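Local coordinates for angiopoietin-related protein 6 (Homo sapiens, PDB 6Y43) that is an angiopoietin-like factor whose fibrinogen-like domain binds calcium and, as in related domains, probably serves in recognising partner molecules, at residues Ala111-Phe116 / Gly130-Asp135; Ser178-Val183 / Asp196-Ala201; Gly187-Ser192 / Gly206-Arg211. All coordinates share one frame; numbering follows the deposited sequence.

Contact 1 (Ala111-Phe116 / Gly130-Asp135); sequences AHYDGF and GQYHGD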
ATOM      1  N   ALA A 111       0.174  -2.424 -11.254  1.00  7.99           N
ATOM      2  CA  ALA A 111       1.604  -2.689 -11.188  1.00  9.17           C
ATOM      3  C   ALA A 111       1.824  -3.900 -10.290  1.00 12.56           C
ATOM      4  O   ALA A 111       1.115  -4.076  -9.291  1.00 11.85           O
ATOM      5  CB  ALA A 111       2.383  -1.490 -10.665  1.00 10.18           C
ATOM      6  N   HIS A 112       2.758  -4.764 -10.686  1.00  9.78           N
ATOM      7  CA  HIS A 112       3.120  -5.949  -9.930  1.00 10.78           C
ATOM      8  C   HIS A 112       4.618  -5.947  -9.656  1.00 11.33           C
ATOM      9  O   HIS A 112       5.411  -5.583 -10.533  1.00  9.77           O
ATOM     10  CB  HIS A 112       2.785  -7.252 -10.684  1.00 11.51           C
ATOM     11  CG  HIS A 112       1.400  -7.316 -11.235  1.00 14.69           C
ATOM     12  ND1 HIS A 112       1.006  -6.611 -12.352  1.00 18.86           N
ATOM     13  CD2 HIS A 112       0.326  -8.047 -10.853  1.00 16.52           C
ATOM     14  CE1 HIS A 112      -0.264  -6.880 -12.613  1.00 17.97           C
ATOM     15  NE2 HIS A 112      -0.701  -7.742 -11.714  1.00 17.22           N
ATOM     16  N   TYR A 113       4.998  -6.368  -8.450  1.00  9.00           N
ATOM     17  CA  TYR A 113       6.396  -6.583  -8.082  1.00 10.52           C
ATOM     18  C   TYR A 113       6.539  -7.981  -7.506  1.00 13.76           C
ATOM     19  O   TYR A 113       5.864  -8.335  -6.532  1.00 11.50           O
ATOM     20  CB  TYR A 113       6.891  -5.526  -7.093  1.00 10.84           C
ATOM     21  CG  TYR A 113       6.761  -4.145  -7.682  1.00  8.65           C
ATOM     22  CD1 TYR A 113       5.553  -3.477  -7.639  1.00  8.96           C
ATOM     23  CD2 TYR A 113       7.821  -3.538  -8.369  1.00  9.43           C
ATOM     24  CE1 TYR A 113       5.407  -2.232  -8.224  1.00  7.61           C
ATOM     25  CE2 TYR A 113       7.673  -2.285  -8.953  1.00  9.94           C
ATOM     26  CZ  TYR A 113       6.471  -1.644  -8.888  1.00 10.21           C
ATOM     27  OH  TYR A 113       6.306  -0.413  -9.500  1.00 11.35           O
ATOM     28  N   ASP A 114       7.392  -8.787  -8.135  1.00 13.15           N
ATOM     29  CA  ASP A 114       7.612 -10.171  -7.728  1.00 13.41           C
ATOM     30  C   ASP A 114       8.670 -10.168  -6.636  1.00 17.62           C
ATOM     31  O   ASP A 114       9.846 -10.426  -6.855  1.00 18.54           O
ATOM     32  CB  ASP A 114       8.015 -11.023  -8.919  1.00 16.56           C
ATOM     33  CG  ASP A 114       6.858 -11.265  -9.876  1.00 20.64           C
ATOM     34  OD1 ASP A 114       5.714 -10.897  -9.553  1.00 21.21           O
ATOM     35  OD2 ASP A 114       7.087 -11.841 -10.953  1.00 28.39           O
ATOM     36  N   GLY A 115       8.226  -9.855  -5.435  1.00 16.22           N
ATOM     37  CA  GLY A 115       9.130  -9.671  -4.328  1.00 12.74           C
ATOM     38  C   GLY A 115       8.788  -8.365  -3.665  1.00 10.90           C
ATOM     39  O   GLY A 115       8.733  -7.321  -4.314  1.00 13.50           O
ATOM     40  N   PHE A 116       8.567  -8.411  -2.363  1.00 11.38           N
ATOM     41  CA  PHE A 116       8.198  -7.213  -1.614  1.00  9.93           C
ATOM     42  C   PHE A 116       8.465  -7.532  -0.154  1.00 12.44           C
ATOM     43  O   PHE A 116       7.966  -8.534   0.365  1.00 12.61           O
ATOM     44  CB  PHE A 116       6.731  -6.814  -1.841  1.00 11.54           C
ATOM     45  CG  PHE A 116       6.240  -5.782  -0.852  1.00 11.04           C
ATOM     46  CD1 PHE A 116       6.646  -4.466  -0.962  1.00 13.94           C
ATOM     47  CD2 PHE A 116       5.398  -6.122   0.195  1.00 11.72           C
ATOM     48  CE1 PHE A 116       6.223  -3.505  -0.052  1.00 13.11           C
ATOM     49  CE2 PHE A 116       4.996  -5.168   1.109  1.00 12.96           C
ATOM     50  CZ  PHE A 116       5.407  -3.863   0.996  1.00 12.42           C
ATOM     51  N   GLY A 130      10.481  -6.738  -5.828  1.00 19.05           N
ATOM     52  CA  GLY A 130      11.157  -7.507  -6.844  1.00 17.02           C
ATOM     53  C   GLY A 130      10.974  -7.070  -8.274  1.00 14.80           C
ATOM     54  O   GLY A 130      10.643  -5.894  -8.561  1.00 15.23           O
ATOM     55  N   GLN A 131      11.050  -8.009  -9.214  1.00 12.32           N
ATOM     56  CA  GLN A 131      10.869  -7.685 -10.630  1.00 14.70           C
ATOM     57  C   GLN A 131       9.497  -7.107 -10.946  1.00 12.46           C
ATOM     58  O   GLN A 131       8.468  -7.636 -10.535  1.00 11.22           O
ATOM     59  CB  GLN A 131      11.122  -8.943 -11.485  1.00 17.02           C
ATOM     60  CG  GLN A 131      10.976  -8.786 -12.985  1.00 30.06           C
ATOM     61  CD  GLN A 131      11.613  -9.966 -13.703  1.00 39.49           C
ATOM     62  OE1 GLN A 131      11.301 -11.128 -13.415  1.00 47.10           O
ATOM     63  NE2 GLN A 131      12.539  -9.677 -14.615  1.00 41.07           N
ATOM     64  N   TYR A 132       9.496  -6.053 -11.757  1.00 11.57           N
ATOM     65  CA  TYR A 132       8.282  -5.348 -12.127  1.00 10.31           C
ATOM     66  C   TYR A 132       7.588  -5.939 -13.371  1.00 13.19           C
ATOM     67  O   TYR A 132       8.239  -6.359 -14.333  1.00 12.01           O
ATOM     68  CB  TYR A 132       8.574  -3.859 -12.390  1.00 11.18           C
ATOM     69  CG  TYR A 132       7.428  -3.163 -13.091  1.00 11.56           C
ATOM     70  CD1 TYR A 132       6.375  -2.635 -12.381  1.00 10.81           C
ATOM     71  CD2 TYR A 132       7.381  -3.074 -14.498  1.00 12.69           C
ATOM     72  CE1 TYR A 132       5.304  -2.058 -13.005  1.00 10.34           C
ATOM     73  CE2 TYR A 132       6.313  -2.480 -15.132  1.00 12.70           C
ATOM     74  CZ  TYR A 132       5.273  -1.975 -14.378  1.00 14.13           C
ATOM     75  OH  TYR A 132       4.181  -1.387 -14.957  1.00 12.94           O
ATOM     76  N   HIS A 133       6.252  -5.906 -13.361  1.00 11.48           N
ATOM     77  CA  HIS A 133       5.436  -6.031 -14.572  1.00  9.49           C
ATOM     78  C   HIS A 133       4.077  -5.373 -14.353  1.00 13.49           C
ATOM     79  O   HIS A 133       3.549  -5.394 -13.241  1.00 10.91           O
ATOM     80  CB  HIS A 133       5.257  -7.509 -14.987  1.00 11.94           C
ATOM     81  CG  HIS A 133       4.744  -8.416 -13.907  1.00 15.06           C
ATOM     82  ND1 HIS A 133       3.481  -8.969 -13.925  1.00 23.09           N
ATOM     83  CD2 HIS A 133       5.347  -8.907 -12.801  1.00 18.99           C
ATOM     84  CE1 HIS A 133       3.319  -9.742 -12.868  1.00 19.90           C
ATOM     85  NE2 HIS A 133       4.435  -9.717 -12.163  1.00 19.88           N
ATOM     86  N   GLY A 134       3.505  -4.805 -15.412  1.00 12.42           N
ATOM     87  CA  GLY A 134       2.136  -4.316 -15.335  1.00  9.97           C
ATOM     88  C   GLY A 134       1.874  -3.206 -16.330  1.00 11.54           C
ATOM     89  O   GLY A 134       2.785  -2.653 -16.934  1.00 10.91           O
ATOM     90  N   ASP A 135       0.582  -2.860 -16.475  1.00 10.46           N
ATOM     91  CA  ASP A 135       0.224  -1.797 -17.405  1.00 10.08           C
ATOM     92  C   ASP A 135       0.370  -0.408 -16.808  1.00 10.73           C
ATOM     93  O   ASP A 135       0.440   0.566 -17.560  1.00 10.27           O
ATOM     94  CB  ASP A 135      -1.202  -2.005 -17.970  1.00 10.79           C
ATOM     95  CG  ASP A 135      -2.294  -2.053 -16.928  1.00 16.46           C
ATOM     96  OD1 ASP A 135      -2.021  -2.277 -15.759  1.00 15.65           O
ATOM     97  OD2 ASP A 135      -3.470  -1.919 -17.329  1.00 21.61           O
TER
HETATM   98  O   HOH W   1      12.019 -10.737  -8.621  1.00 24.83           O

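Contact 2 (Ser178-Val183 / Asp196-Ala201); sequences SNLNGV and DGVYWA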
ATOM      1  N   SER A 178       5.973   7.958  -7.101  1.00  8.27           N
ATOM      2  CA  SER A 178       4.632   7.614  -6.657  1.00  7.62           C
ATOM      3  C   SER A 178       4.420   8.211  -5.275  1.00  8.78           C
ATOM      4  O   SER A 178       5.368   8.357  -4.507  1.00 10.21           O
ATOM      5  CB  SER A 178       4.425   6.101  -6.620  1.00  8.22           C
ATOM      6  OG  SER A 178       5.453   5.413  -5.961  1.00 10.06           O
ATOM      7  N   ASN A 179       3.177   8.583  -4.964  1.00  7.12           N
ATOM      8  CA  ASN A 179       2.902   9.262  -3.703  1.00  6.57           C
ATOM      9  C   ASN A 179       1.541   8.804  -3.198  1.00  7.13           C
ATOM     10  O   ASN A 179       0.648   9.600  -2.934  1.00  8.24           O
ATOM     11  CB  ASN A 179       2.947  10.776  -3.888  1.00  8.39           C
ATOM     12  CG  ASN A 179       2.902  11.546  -2.583  1.00  8.94           C
ATOM     13  OD1 ASN A 179       3.565  11.183  -1.615  1.00  9.82           O
ATOM     14  ND2 ASN A 179       2.125  12.633  -2.565  1.00  8.25           N
ATOM     15  N   LEU A 180       1.400   7.494  -3.023  1.00  6.83           N
ATOM     16  CA  LEU A 180       0.067   6.958  -2.775  1.00  9.37           C
ATOM     17  C   LEU A 180      -0.457   7.315  -1.398  1.00  7.92           C
ATOM     18  O   LEU A 180      -1.670   7.226  -1.184  1.00  8.57           O
ATOM     19  CB  LEU A 180       0.040   5.446  -2.965  1.00  6.01           C
ATOM     20  CG  LEU A 180       0.415   4.954  -4.372  1.00  8.36           C
ATOM     21  CD1 LEU A 180       0.218   3.468  -4.457  1.00  9.04           C
ATOM     22  CD2 LEU A 180      -0.359   5.698  -5.460  1.00  9.74           C
ATOM     23  N   ASN A 181       0.401   7.743  -0.466  1.00  7.05           N
ATOM     24  CA  ASN A 181      -0.061   8.198   0.837  1.00  7.35           C
ATOM     25  C   ASN A 181      -0.220   9.714   0.910  1.00  8.48           C
ATOM     26  O   ASN A 181      -0.307  10.269   2.006  1.00  9.43           O
ATOM     27  CB  ASN A 181       0.869   7.699   1.937  1.00  8.67           C
ATOM     28  CG  ASN A 181       0.736   6.215   2.176  1.00  7.71           C
ATOM     29  OD1 ASN A 181      -0.272   5.591   1.805  1.00  9.40           O
ATOM     30  ND2 ASN A 181       1.735   5.638   2.814  1.00  9.62           N
ATOM     31  N   GLY A 182      -0.288  10.383  -0.238  1.00  7.90           N
ATOM     32  CA  GLY A 182      -0.386  11.822  -0.288  1.00  7.64           C
ATOM     33  C   GLY A 182      -1.800  12.310  -0.086  1.00  8.53           C
ATOM     34  O   GLY A 182      -2.644  11.650   0.525  1.00 10.70           O
ATOM     35  N   VAL A 183      -2.035  13.518  -0.569  1.00  9.21           N
ATOM     36  CA  VAL A 183      -3.323  14.173  -0.402  1.00 10.46           C
ATOM     37  C   VAL A 183      -4.300  13.627  -1.433  1.00 12.01           C
ATOM     38  O   VAL A 183      -4.066  13.754  -2.636  1.00 11.60           O
ATOM     39  CB  VAL A 183      -3.185  15.690  -0.562  1.00 11.53           C
ATOM     40  CG1 VAL A 183      -4.548  16.340  -0.333  1.00 12.79           C
ATOM     41  CG2 VAL A 183      -2.135  16.247   0.361  1.00 14.45           C
ATOM     42  N   ASP A 196       1.401  17.027  -4.575  1.00 10.70           N
ATOM     43  CA  ASP A 196       1.188  16.382  -3.296  1.00 10.52           C
ATOM     44  C   ASP A 196       0.044  15.390  -3.350  1.00 10.15           C
ATOM     45  O   ASP A 196      -0.305  14.812  -2.318  1.00 10.79           O
ATOM     46  CB  ASP A 196       0.942  17.418  -2.202  1.00 11.44           C
ATOM     47  CG  ASP A 196      -0.320  18.245  -2.432  1.00 13.50           C
ATOM     48  OD1 ASP A 196      -1.186  17.836  -3.231  1.00 12.56           O
ATOM     49  OD2 ASP A 196      -0.435  19.312  -1.795  1.00 15.93           O
ATOM     50  N   GLY A 197      -0.467  15.100  -4.541  1.00 10.02           N
ATOM     51  CA  GLY A 197      -1.616  14.233  -4.680  1.00  8.07           C
ATOM     52  C   GLY A 197      -1.260  12.758  -4.652  1.00  8.58           C
ATOM     53  O   GLY A 197      -0.103  12.357  -4.601  1.00  8.23           O
ATOM     54  N   VAL A 198      -2.298  11.940  -4.737  1.00  6.74           N
ATOM     55  CA  VAL A 198      -2.155  10.493  -4.791  1.00  7.39           C
ATOM     56  C   VAL A 198      -1.775  10.123  -6.217  1.00  7.63           C
ATOM     57  O   VAL A 198      -2.650   9.902  -7.065  1.00  8.23           O
ATOM     58  CB  VAL A 198      -3.456   9.789  -4.369  1.00  7.11           C
ATOM     59  CG1 VAL A 198      -3.307   8.307  -4.526  1.00  7.49           C
ATOM     60  CG2 VAL A 198      -3.872  10.167  -2.944  1.00 10.25           C
ATOM     61  N   TYR A 199      -0.469  10.083  -6.505  1.00  7.55           N
ATOM     62  CA  TYR A 199      -0.024  10.003  -7.888  1.00  8.79           C
ATOM     63  C   TYR A 199       0.914   8.844  -8.173  1.00  7.90           C
ATOM     64  O   TYR A 199       1.520   8.232  -7.297  1.00  7.69           O
ATOM     65  CB  TYR A 199       0.622  11.327  -8.333  1.00  8.75           C
ATOM     66  CG  TYR A 199       2.037  11.684  -7.855  1.00  8.88           C
ATOM     67  CD1 TYR A 199       3.166  11.049  -8.382  1.00  9.10           C
ATOM     68  CD2 TYR A 199       2.237  12.721  -6.964  1.00  9.80           C
ATOM     69  CE1 TYR A 199       4.474  11.429  -7.986  1.00  8.92           C
ATOM     70  CE2 TYR A 199       3.529  13.107  -6.565  1.00  9.49           C
ATOM     71  CZ  TYR A 199       4.636  12.456  -7.079  1.00  9.71           C
ATOM     72  OH  TYR A 199       5.914  12.855  -6.716  1.00 14.56           O
ATOM     73  N   TRP A 200       0.968   8.538  -9.465  1.00  7.84           N
ATOM     74  CA  TRP A 200       1.776   7.469 -10.035  1.00  8.49           C
ATOM     75  C   TRP A 200       2.329   8.060 -11.328  1.00  8.30           C
ATOM     76  O   TRP A 200       1.569   8.387 -12.245  1.00  9.58           O
ATOM     77  CB  TRP A 200       0.922   6.228 -10.286  1.00  9.31           C
ATOM     78  CG  TRP A 200       1.658   4.968 -10.561  1.00  7.99           C
ATOM     79  CD1 TRP A 200       1.956   4.449 -11.783  1.00  8.30           C
ATOM     80  CD2 TRP A 200       2.171   4.033  -9.592  1.00  6.25           C
ATOM     81  NE1 TRP A 200       2.620   3.259 -11.645  1.00  8.54           N
ATOM     82  CE2 TRP A 200       2.766   2.973 -10.318  1.00  7.66           C
ATOM     83  CE3 TRP A 200       2.193   3.991  -8.195  1.00  7.93           C
ATOM     84  CZ2 TRP A 200       3.374   1.888  -9.692  1.00  8.61           C
ATOM     85  CZ3 TRP A 200       2.799   2.912  -7.571  1.00  9.83           C
ATOM     86  CH2 TRP A 200       3.387   1.872  -8.322  1.00  7.77           C
ATOM     87  N   ALA A 201       3.640   8.291 -11.370  1.00  8.20           N
ATOM     88  CA  ALA A 201       4.204   9.082 -12.460  1.00 10.32           C
ATOM     89  C   ALA A 201       3.802   8.549 -13.829  1.00  9.64           C
ATOM     90  O   ALA A 201       3.519   9.323 -14.746  1.00 10.92           O
ATOM     91  CB  ALA A 201       5.725   9.111 -12.361  1.00 10.85           C
TER

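Contact 3 (Gly187-Ser192 / Gly206-Arg211); sequences GGHYRS and GAYSLR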
ATOM      1  N   GLY A 187     -10.809  15.508  -7.057  1.00 17.22           N
ATOM      2  CA  GLY A 187     -10.789  15.491  -8.508  1.00 16.82           C
ATOM      3  C   GLY A 187      -9.352  15.265  -8.917  1.00 13.63           C
ATOM      4  O   GLY A 187      -8.440  15.305  -8.090  1.00 14.47           O
ATOM      5  N   GLY A 188      -9.163  14.977 -10.203  1.00 15.00           N
ATOM      6  CA  GLY A 188      -7.831  14.663 -10.674  1.00 15.05           C
ATOM      7  C   GLY A 188      -6.925  15.880 -10.703  1.00 16.21           C
ATOM      8  O   GLY A 188      -5.707  15.737 -10.525  1.00 14.13           O
ATOM      9  N   HIS A 189      -7.497  17.083 -10.950  1.00 18.30           N
ATOM     10  CA  HIS A 189      -6.756  18.341 -10.948  1.00 23.16           C
ATOM     11  C   HIS A 189      -7.067  19.139  -9.710  1.00 20.52           C
ATOM     12  O   HIS A 189      -8.190  19.118  -9.194  1.00 22.18           O
ATOM     13  CB  HIS A 189      -7.103  19.171 -12.141  1.00 25.45           C
ATOM     14  CG  HIS A 189      -6.873  18.448 -13.400  1.00 27.43           C
ATOM     15  ND1 HIS A 189      -7.919  18.084 -14.206  1.00 35.60           N
ATOM     16  CD2 HIS A 189      -5.765  17.845 -13.893  1.00 31.57           C
ATOM     17  CE1 HIS A 189      -7.431  17.391 -15.218  1.00 32.83           C
ATOM     18  NE2 HIS A 189      -6.118  17.301 -15.091  1.00 33.45           N
ATOM     19  N   TYR A 190      -6.029  19.774  -9.188  1.00 18.37           N
ATOM     20  CA  TYR A 190      -6.160  20.446  -7.922  1.00 16.17           C
ATOM     21  C   TYR A 190      -5.221  21.635  -7.933  1.00 17.53           C
ATOM     22  O   TYR A 190      -4.358  21.768  -8.804  1.00 17.21           O
ATOM     23  CB  TYR A 190      -5.865  19.491  -6.770  1.00 18.22           C
ATOM     24  CG  TYR A 190      -4.477  18.890  -6.835  1.00 16.04           C
ATOM     25  CD1 TYR A 190      -4.216  17.728  -7.567  1.00 13.04           C
ATOM     26  CD2 TYR A 190      -3.424  19.493  -6.168  1.00 18.39           C
ATOM     27  CE1 TYR A 190      -2.942  17.190  -7.603  1.00 13.43           C
ATOM     28  CE2 TYR A 190      -2.148  18.968  -6.212  1.00 15.42           C
ATOM     29  CZ  TYR A 190      -1.914  17.813  -6.924  1.00 14.89           C
ATOM     30  OH  TYR A 190      -0.644  17.284  -6.946  1.00 13.96           O
ATOM     31  N   ARG A 191      -5.444  22.522  -6.983  1.00 21.71           N
ATOM     32  CA  ARG A 191      -4.645  23.715  -6.806  1.00 20.29           C
ATOM     33  C   ARG A 191      -3.735  23.459  -5.621  1.00 20.55           C
ATOM     34  O   ARG A 191      -4.213  23.243  -4.508  1.00 22.19           O
ATOM     35  CB  ARG A 191      -5.541  24.925  -6.566  1.00 27.10           C
ATOM     36  CG  ARG A 191      -6.234  25.408  -7.832  1.00 31.61           C
ATOM     37  N   SER A 192      -2.443  23.421  -5.874  1.00 22.31           N
ATOM     38  CA  SER A 192      -1.493  23.335  -4.786  1.00 21.05           C
ATOM     39  C   SER A 192      -0.173  23.854  -5.304  1.00 20.45           C
ATOM     40  O   SER A 192       0.095  23.824  -6.504  1.00 22.67           O
ATOM     41  CB  SER A 192      -1.313  21.908  -4.256  1.00 21.13           C
ATOM     42  OG  SER A 192      -0.194  21.844  -3.368  1.00 18.97           O
ATOM     43  N   GLY A 206       2.594  13.130 -12.194  1.00 11.30           N
ATOM     44  CA  GLY A 206       2.826  13.718 -10.897  1.00 10.68           C
ATOM     45  C   GLY A 206       1.935  14.897 -10.554  1.00 11.79           C
ATOM     46  O   GLY A 206       1.900  15.289  -9.387  1.00 13.46           O
ATOM     47  N   ALA A 207       1.239  15.483 -11.526  1.00 11.62           N
ATOM     48  CA  ALA A 207       0.352  16.607 -11.244  1.00 14.01           C
ATOM     49  C   ALA A 207      -1.094  16.170 -11.078  1.00 14.99           C
ATOM     50  O   ALA A 207      -1.980  17.022 -11.008  1.00 17.11           O
ATOM     51  CB  ALA A 207       0.444  17.654 -12.358  1.00 19.96           C
ATOM     52  N   TYR A 208      -1.345  14.861 -11.042  1.00 11.97           N
ATOM     53  CA  TYR A 208      -2.676  14.278 -10.986  1.00 10.46           C
ATOM     54  C   TYR A 208      -2.911  13.669  -9.617  1.00 10.14           C
ATOM     55  O   TYR A 208      -1.973  13.263  -8.939  1.00 11.47           O
ATOM     56  CB  TYR A 208      -2.839  13.194 -12.068  1.00 11.02           C
ATOM     57  CG  TYR A 208      -4.265  12.776 -12.380  1.00  9.30           C
ATOM     58  CD1 TYR A 208      -5.035  13.482 -13.305  1.00 11.92           C
ATOM     59  CD2 TYR A 208      -4.823  11.657 -11.788  1.00  8.74           C
ATOM     60  CE1 TYR A 208      -6.323  13.089 -13.605  1.00 12.56           C
ATOM     61  CE2 TYR A 208      -6.132  11.263 -12.081  1.00  8.76           C
ATOM     62  CZ  TYR A 208      -6.862  11.982 -12.986  1.00 10.69           C
ATOM     63  OH  TYR A 208      -8.147  11.557 -13.268  1.00 11.37           O
ATOM     64  N   SER A 209      -4.176  13.597  -9.216  1.00  9.66           N
ATOM     65  CA  SER A 209      -4.565  12.899  -7.995  1.00  9.70           C
ATOM     66  C   SER A 209      -5.541  11.788  -8.351  1.00 11.74           C
ATOM     67  O   SER A 209      -6.643  12.059  -8.844  1.00 10.25           O
ATOM     68  CB  SER A 209      -5.203  13.860  -6.993  1.00 12.54           C
ATOM     69  OG  SER A 209      -5.349  13.217  -5.740  1.00 11.21           O
ATOM     70  N   LEU A 210      -5.148  10.547  -8.098  1.00  8.86           N
ATOM     71  CA  LEU A 210      -5.964   9.429  -8.532  1.00  8.79           C
ATOM     72  C   LEU A 210      -7.205   9.272  -7.658  1.00  8.25           C
ATOM     73  O   LEU A 210      -7.201   9.590  -6.466  1.00 10.44           O
ATOM     74  CB  LEU A 210      -5.138   8.154  -8.531  1.00  8.11           C
ATOM     75  CG  LEU A 210      -4.015   8.137  -9.561  1.00  9.16           C
ATOM     76  CD1 LEU A 210      -2.936   7.124  -9.160  1.00 10.07           C
ATOM     77  CD2 LEU A 210      -4.548   7.815 -10.971  1.00  9.10           C
ATOM     78  N   ARG A 211      -8.278   8.779  -8.277  1.00  9.14           N
ATOM     79  CA  ARG A 211      -9.536   8.586  -7.552  1.00  8.40           C
ATOM     80  C   ARG A 211      -9.448   7.433  -6.557  1.00 10.54           C
ATOM     81  O   ARG A 211      -9.992   7.516  -5.455  1.00 12.34           O
ATOM     82  CB  ARG A 211     -10.678   8.346  -8.535  1.00 11.57           C
ATOM     83  CG  ARG A 211     -12.002   8.125  -7.839  1.00 16.11           C
ATOM     84  CD  ARG A 211     -13.163   8.254  -8.816  1.00 18.49           C
ATOM     85  NE  ARG A 211     -13.217   7.181  -9.801  1.00 26.76           N
ATOM     86  CZ  ARG A 211     -14.030   7.180 -10.862  1.00 31.96           C
ATOM     87  NH1 ARG A 211     -14.009   6.160 -11.696  1.00 26.04           N
ATOM     88  NH2 ARG A 211     -14.869   8.196 -11.090  1.00 37.18           N
TER
HETATM   89  O   HOH W   2      -0.200  14.948  -7.729  1.00 13.30           O
HETATM   90  O   HOH W   3      -3.575  19.282 -10.741  1.00 20.73           O

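Contact 1 (Ala111-Phe116 / Gly130-Asp135)
H133 holds its CG between its backbone N and carbonyl carbon (chi1 53°), and H112 holds its CG anti to its carbonyl carbon (chi1 -49°); these torsions set the imidazoles side by side. The two residues, a hydrogen-bonded pair of the antiparallel hairpin of strands 108-118 and 127-133, point to the same face. The ring planes lie 5° from parallel yet are offset so far that one scarcely covers the other. What lies over the H133 ring is CB of H112, a CH-pi contact 3.4 Å from the ring centroid. H133 O is gripped twice: H112 N approaches at 2.7 Å nearly along the C=O axis, and H112 ND1 at 3.0 Å from above the carbonyl plane. H133 N returns a bond to H112 O. In its ring plane, H133 NE2 donates to D114 OD1 at 3.1 Å, meeting the carboxylate from above. The other face carries Y113 and Y132, whose rings cross obliquely, Y113 CZ resting 3.6 Å from Y132 CD1. A111 CB meets the edge of the Y132 ring, and Y113 OH bonds to D138. A water bridges D114 O and Q131 N. H112 NE2 is hydrogen-bonded to E44, so both ring nitrogens of H112 face acceptors; this fixes the ring's rotation and would favour an imidazolium, while the carboxylate of D114 would tend to raise the proton affinity of H133.

Contact 2 (Ser178-Val183 / Asp196-Ala201)
N179 lays its CB over one face of the Y199 ring, 3.8 Å from the centroid and shifted toward the rim, a CH-pi contact. N179 also opens a type I beta turn that ends at G182, closed by G182 N to N179 O at 3.0 Å, in the loop-rich part of the fibrinogen-like domain between helix 162-166 and strand 212-219. The two segments run in opposite directions without forming regular strands. N179 N donates to Y199 O at 2.9 Å, and just past the turn V183 N donates to D196 O at 2.8 Å, in the carbonyl plane. Between these bonds the N179 side chain reaches across to the other segment: CG stands anti to the backbone N (chi1 -170°), and ND2 meets G197 O at 3.0 Å from above that carbonyl's plane. The same ND2 also bonds to Q166 O and OD1 to the hydroxyl of Y172, so the buried amide is satisfied at both ends and its flip is settled, while Y199 OH bonds to Q166 OE1 and to A176 O, holding the ring against N179. On the apolar side L180 crosses V198 at about a right angle, CD2 to CG1 4.0 Å, and its CD1 approaches the W200 indole; L180 and W200 continue onto V99 and L101 of strand 95-102. The W200 NE1 proton goes to G137 O, and CE3 of the same indole lies 3.5 Å from S178 CB.

Contact 3 (Gly187-Ser192 / Gly206-Arg211)
Y208 lays one ring face against CA of G188: with CG anti to its own N (chi1 -164°), the ring takes that CA in a CH-pi contact, 3.8 Å from the centroid and toward the rim. G188 lacks a CB, which lets the ring come this close. H189 adds a T-shaped pair, the edge of Y208 directed at the H189 face with the centroids 5.8 Å apart and the planes at 86°. Y208 OH bonds to W104 N, so the tyrosine is held at its hydroxyl, with G188 over one face and R204 in a cation-pi contact. The one direct hydrogen bond between the segments is S209 N to G188 O, 2.9 Å, and S209 CB lies against G187 O. Y190 differs from Y208, its CG lying between backbone N and carbonyl carbon (chi1 59°); its CB already points to the opposing segment, and this torsion sets CG so that CE1 comes to A207 O at 3.5 Å. H185 serves both segments, its N bonded to S209 OG and its ring stacked with that of Y190. Two waters fill in the polar links. One accepts from Y190 OH at 2.5 Å and donates to G206 O and Y208 O; the second accepts from Y190 N and donates to A207 O at 2.8 Å. These loops of the fibrinogen-like domain lie far from the centre of the chain, in sequence between helix 162-166 and strand 212-219, and R211 secures their end to strand 95-102 through a salt bridge with E102.

From the N terminus, contact 1 comes first: it pairs strand 108-118 with strand 127-133 and closes the hairpin loop between them at the edge of the main antiparallel sheet. Contacts 2 and 3 follow, both between helix 162-166 and strand 212-219. Contact 2 closes the loop 184-195 and contact 3 the loop 193-205; their segments alternate along the chain, so the two loops cross. They also touch, with V198 O 2.8 Å from L210 N in a backbone hydrogen bond and Y199 CB packed on Y208 O. W200 of contact 2 meets A111 and Y113 of contact 1, joining the loop region to the sheet, whereas contacts 1 and 3 do not touch.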